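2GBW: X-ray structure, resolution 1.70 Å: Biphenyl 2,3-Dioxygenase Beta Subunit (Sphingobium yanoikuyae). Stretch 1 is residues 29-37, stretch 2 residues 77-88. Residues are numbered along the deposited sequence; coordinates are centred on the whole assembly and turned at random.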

# COMPACT_ATOMS: atom_id res chain seq x y z
N THR B 29 -3.07 -22.42 16.57
CA THR B 29 -4.10 -23.47 16.51
C THR B 29 -5.28 -23.18 17.42
O THR B 29 -6.18 -24.01 17.53
CB THR B 29 -3.53 -24.87 16.82
OG1 THR B 29 -2.89 -24.93 18.10
CG2 THR B 29 -2.52 -25.33 15.74
N GLY B 30 -5.27 -22.05 18.11
CA GLY B 30 -6.34 -21.66 18.98
C GLY B 30 -6.44 -22.41 20.28
O GLY B 30 -7.51 -22.44 20.87
N GLN B 31 -5.34 -23.03 20.73
CA GLN B 31 -5.31 -23.75 22.01
C GLN B 31 -4.98 -22.83 23.20
O GLN B 31 -4.05 -23.09 23.97
CB GLN B 31 -4.33 -24.94 21.96
CG GLN B 31 -4.65 -25.91 20.84
CD GLN B 31 -3.78 -27.09 20.82
OE1 GLN B 31 -3.86 -27.98 21.72
NE2 GLN B 31 -2.96 -27.20 19.75
N TYR B 32 -5.81 -21.82 23.40
CA TYR B 32 -5.54 -20.80 24.40
C TYR B 32 -5.66 -21.27 25.85
O TYR B 32 -4.93 -20.81 26.71
CB TYR B 32 -6.43 -19.58 24.15
CG TYR B 32 -6.17 -18.97 22.80
CD1 TYR B 32 -4.93 -18.49 22.48
CD2 TYR B 32 -7.16 -18.89 21.84
CE1 TYR B 32 -4.67 -17.94 21.28
CE2 TYR B 32 -6.90 -18.33 20.62
CZ TYR B 32 -5.65 -17.86 20.35
OH TYR B 32 -5.33 -17.30 19.14
N ARG B 33 -6.58 -22.18 26.11
CA ARG B 33 -6.76 -22.69 27.45
C ARG B 33 -5.57 -23.52 27.89
O ARG B 33 -5.08 -23.41 29.00
CB ARG B 33 -8.02 -23.53 27.52
CG ARG B 33 -9.28 -22.72 27.58
CD ARG B 33 -10.48 -23.61 27.39
NE ARG B 33 -11.71 -22.96 27.83
CZ ARG B 33 -12.90 -23.30 27.37
NH1 ARG B 33 -13.01 -24.26 26.47
NH2 ARG B 33 -13.98 -22.67 27.80
N GLU B 34 -5.12 -24.37 26.98
CA GLU B 34 -3.93 -25.16 27.18
C GLU B 34 -2.70 -24.28 27.40
O GLU B 34 -1.86 -24.58 28.24
CB GLU B 34 -3.75 -26.09 25.99
CG GLU B 34 -4.82 -27.16 25.91
CD GLU B 34 -5.97 -26.86 24.94
OE1 GLU B 34 -6.40 -25.68 24.81
OE2 GLU B 34 -6.46 -27.82 24.32
N TRP B 35 -2.62 -23.18 26.66
CA TRP B 35 -1.58 -22.17 26.87
C TRP B 35 -1.63 -21.58 28.27
O TRP B 35 -0.64 -21.57 28.99
CB TRP B 35 -1.70 -21.06 25.82
CG TRP B 35 -0.79 -19.91 26.03
CD1 TRP B 35 0.56 -19.91 25.89
CD2 TRP B 35 -1.15 -18.58 26.39
NE1 TRP B 35 1.06 -18.67 26.16
CE2 TRP B 35 0.03 -17.83 26.47
CE3 TRP B 35 -2.37 -17.95 26.66
CZ2 TRP B 35 0.03 -16.49 26.79
CZ3 TRP B 35 -2.36 -16.62 26.99
CH2 TRP B 35 -1.17 -15.90 27.05
N LEU B 36 -2.79 -21.07 28.65
CA LEU B 36 -2.96 -20.47 29.98
C LEU B 36 -2.59 -21.41 31.13
O LEU B 36 -1.98 -20.98 32.11
CB LEU B 36 -4.39 -19.99 30.16
CG LEU B 36 -4.65 -18.82 31.12
CD1 LEU B 36 -3.77 -17.62 30.78
CD2 LEU B 36 -6.12 -18.50 31.07
N GLN B 37 -2.98 -22.68 31.01
CA GLN B 37 -2.73 -23.71 32.03
C GLN B 37 -1.27 -24.09 32.12
O GLN B 37 -0.68 -23.99 33.18
CB GLN B 37 -3.53 -24.98 31.72
CG GLN B 37 -5.01 -24.75 31.63
CD GLN B 37 -5.85 -26.03 31.76
OE1 GLN B 37 -5.39 -27.05 32.34
NE2 GLN B 37 -7.09 -25.97 31.24
N GLU B 77 -7.57 -11.80 34.44
CA GLU B 77 -7.86 -10.92 33.32
C GLU B 77 -7.41 -11.55 32.00
O GLU B 77 -8.08 -11.44 31.01
CB GLU B 77 -7.21 -9.56 33.57
CG GLU B 77 -7.94 -8.82 34.69
CD GLU B 77 -7.11 -7.80 35.45
OE1 GLU B 77 -5.88 -7.76 35.24
OE2 GLU B 77 -7.71 -7.03 36.26
N LEU B 78 -6.29 -12.27 32.01
CA LEU B 78 -5.93 -13.08 30.87
C LEU B 78 -6.97 -14.19 30.59
O LEU B 78 -7.30 -14.46 29.45
CB LEU B 78 -4.53 -13.70 31.09
CG LEU B 78 -3.49 -13.61 30.00
CD1 LEU B 78 -3.47 -12.20 29.25
CD2 LEU B 78 -2.13 -14.02 30.59
N LYS B 79 -7.45 -14.86 31.64
CA LYS B 79 -8.47 -15.90 31.50
C LYS B 79 -9.68 -15.33 30.80
O LYS B 79 -10.25 -15.96 29.91
CB LYS B 79 -8.87 -16.43 32.88
CG LYS B 79 -9.68 -17.72 32.87
CD LYS B 79 -9.62 -18.38 34.27
CE LYS B 79 -9.40 -19.86 34.21
NZ LYS B 79 -10.64 -20.62 33.89
N GLN B 80 -10.06 -14.13 31.22
CA GLN B 80 -11.22 -13.41 30.65
C GLN B 80 -10.98 -13.15 29.17
O GLN B 80 -11.83 -13.42 28.35
CB GLN B 80 -11.45 -12.11 31.44
CG GLN B 80 -12.59 -11.25 31.00
CD GLN B 80 -12.38 -9.77 31.36
OE1 GLN B 80 -12.52 -8.91 30.52
NE2 GLN B 80 -11.93 -9.49 32.60
N ARG B 81 -9.80 -12.64 28.83
CA ARG B 81 -9.47 -12.42 27.43
C ARG B 81 -9.52 -13.71 26.62
O ARG B 81 -9.99 -13.71 25.52
CB ARG B 81 -8.09 -11.80 27.31
CG ARG B 81 -8.08 -10.29 27.63
CD ARG B 81 -6.67 -9.77 27.55
NE ARG B 81 -6.55 -8.31 27.62
CZ ARG B 81 -6.94 -7.48 26.63
NH1 ARG B 81 -7.44 -7.95 25.53
NH2 ARG B 81 -6.78 -6.17 26.77
N VAL B 82 -8.96 -14.79 27.16
CA VAL B 82 -8.93 -16.09 26.46
C VAL B 82 -10.34 -16.63 26.11
O VAL B 82 -10.55 -17.12 25.01
CB VAL B 82 -8.08 -17.12 27.22
CG1 VAL B 82 -8.50 -18.56 26.91
CG2 VAL B 82 -6.58 -16.83 26.90
N GLU B 83 -11.30 -16.49 27.01
CA GLU B 83 -12.67 -16.96 26.74
C GLU B 83 -13.44 -16.23 25.64
O GLU B 83 -14.22 -16.85 24.91
CB GLU B 83 -13.49 -17.01 28.01
CG GLU B 83 -12.88 -17.91 29.08
CD GLU B 83 -12.70 -19.39 28.65
OE1 GLU B 83 -13.37 -19.82 27.67
OE2 GLU B 83 -11.90 -20.13 29.28
N ARG B 84 -13.22 -14.93 25.47
CA ARG B 84 -13.82 -14.23 24.34
C ARG B 84 -13.66 -15.07 23.08
O ARG B 84 -14.55 -15.12 22.22
CB ARG B 84 -13.17 -12.87 24.10
CG ARG B 84 -13.76 -12.07 22.91
CD ARG B 84 -13.09 -10.73 22.72
NE ARG B 84 -13.50 -10.12 21.45
CZ ARG B 84 -12.83 -10.19 20.29
NH1 ARG B 84 -11.67 -10.83 20.20
NH2 ARG B 84 -13.32 -9.62 19.19
N LEU B 85 -12.54 -15.79 22.96
CA LEU B 85 -12.34 -16.60 21.78
C LEU B 85 -13.00 -18.00 21.91
O LEU B 85 -12.92 -18.79 20.97
CB LEU B 85 -10.86 -16.67 21.42
CG LEU B 85 -10.12 -15.32 21.34
CD1 LEU B 85 -8.63 -15.51 21.62
CD2 LEU B 85 -10.36 -14.62 19.99
N TYR B 86 -13.68 -18.27 23.04
CA TYR B 86 -14.39 -19.55 23.32
C TYR B 86 -15.86 -19.34 23.66
O TYR B 86 -16.76 -19.81 22.94
CB TYR B 86 -13.83 -20.24 24.56
CG TYR B 86 -12.52 -20.89 24.36
CD1 TYR B 86 -11.36 -20.16 24.47
CD2 TYR B 86 -12.43 -22.25 24.07
CE1 TYR B 86 -10.16 -20.73 24.30
CE2 TYR B 86 -11.21 -22.83 23.88
CZ TYR B 86 -10.08 -22.06 24.00
OH TYR B 86 -8.85 -22.61 23.82
N SER B 87 -16.09 -18.64 24.77
CA SER B 87 -17.41 -18.50 25.39
C SER B 87 -18.31 -17.53 24.61
O SER B 87 -19.41 -17.17 25.06
CB SER B 87 -17.24 -18.09 26.86
OG SER B 87 -16.48 -19.07 27.57
N GLY B 88 -17.84 -17.13 23.43
CA GLY B 88 -18.58 -16.24 22.57
C GLY B 88 -18.60 -16.65 21.12
O GLY B 88 -17.57 -17.08 20.58

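Stretch 2 begins inside a helix that started earlier in the chain, and stretch 1 contributes the start of another, from Y32 onward. The two helices are nearly antiparallel: their N-to-C directions differ by 166°, and their axes come within 10.1 Å. Walking forward along stretch 2 therefore means walking backward along stretch 1. The CA atoms of L36 and K79, of Y32 and V82, and of G30 and L85 pair up in that order. Together the stretches bury 583 Å².

E77 makes no contact with stretch 1; its carboxylate is hydrogen-bonded elsewhere in the structure. L78 is the first residue to take part. Its CA-to-CB bond points toward stretch 1, and CD2 meets two partners. It lies 4.0 Å from L36 CD1 and 4.1 Å from W35 CH2. These are apolar contacts between buried side chains.

K79 follows with its CB directed sideways. The closest approach here is to its backbone: L36 CD2 lies 3.5 Å from K79 CA. The leucine thus packs against the base of the lysine, with L36 CD2 also 3.9 Å from K79 CB.

Q80 points away, and R81 is out of reach. One turn after L78, the helix again presents an apolar residue, V82. V82 CG1 is 3.6 Å from Y32 CB, and V82 CG2 is also close, 3.9 Å from the same atom. V82 CG2 further lies 4.2 Å from W35 CZ3, at the edge of the tryptophan ring. The backbone is close here too, with Y32 CA and V82 CA 6.2 Å apart.

E83 starts out sideways, but its end comes nearer and forms a salt bridge with R33. R33 NH2 lies 2.9 Å from E83 OE1. R33 NE also donates a hydrogen bond to E83 OE2, at 3.2 Å with an angle of 155°. Both carboxylate oxygens are thus engaged by the same guanidinium. Within stretch 2, S87 OG adds a weak hydrogen bond to E83 OE1.

R84 makes no contact. L85 points toward stretch 1 and sets its CD1 3.5 Å from Y32 CE2, an apolar contact beside the tyrosine ring.

Y86 has the largest covered area in stretch 2. Its ring lies against the R33 side chain. R33 CD sits over the ring face, 3.9 Å from the centroid of the Y86 ring. R33 CZ is 4.0 Å from that centroid, in an off-centre cation-pi contact. The guanidinium therefore serves two partners, the E83 carboxylate by a salt bridge and the Y86 ring by the cation-pi contact. Y32 CB, by contrast, lies at the edge of the Y86 ring, 3.9 Å from Y86 CE1.

The Y86 hydroxyl reaches the beginning of the stretch 1 helix. There R33 N donates a hydrogen bond to Y86 OH, at 3.3 Å and 160°. An amide in the first turn of a helix has no carbonyl of that helix one turn back to bond to, so a side-chain oxygen can take that place. G30 O is also near, 3.2 Å from Y86 OH. G88, the last residue, makes no contact.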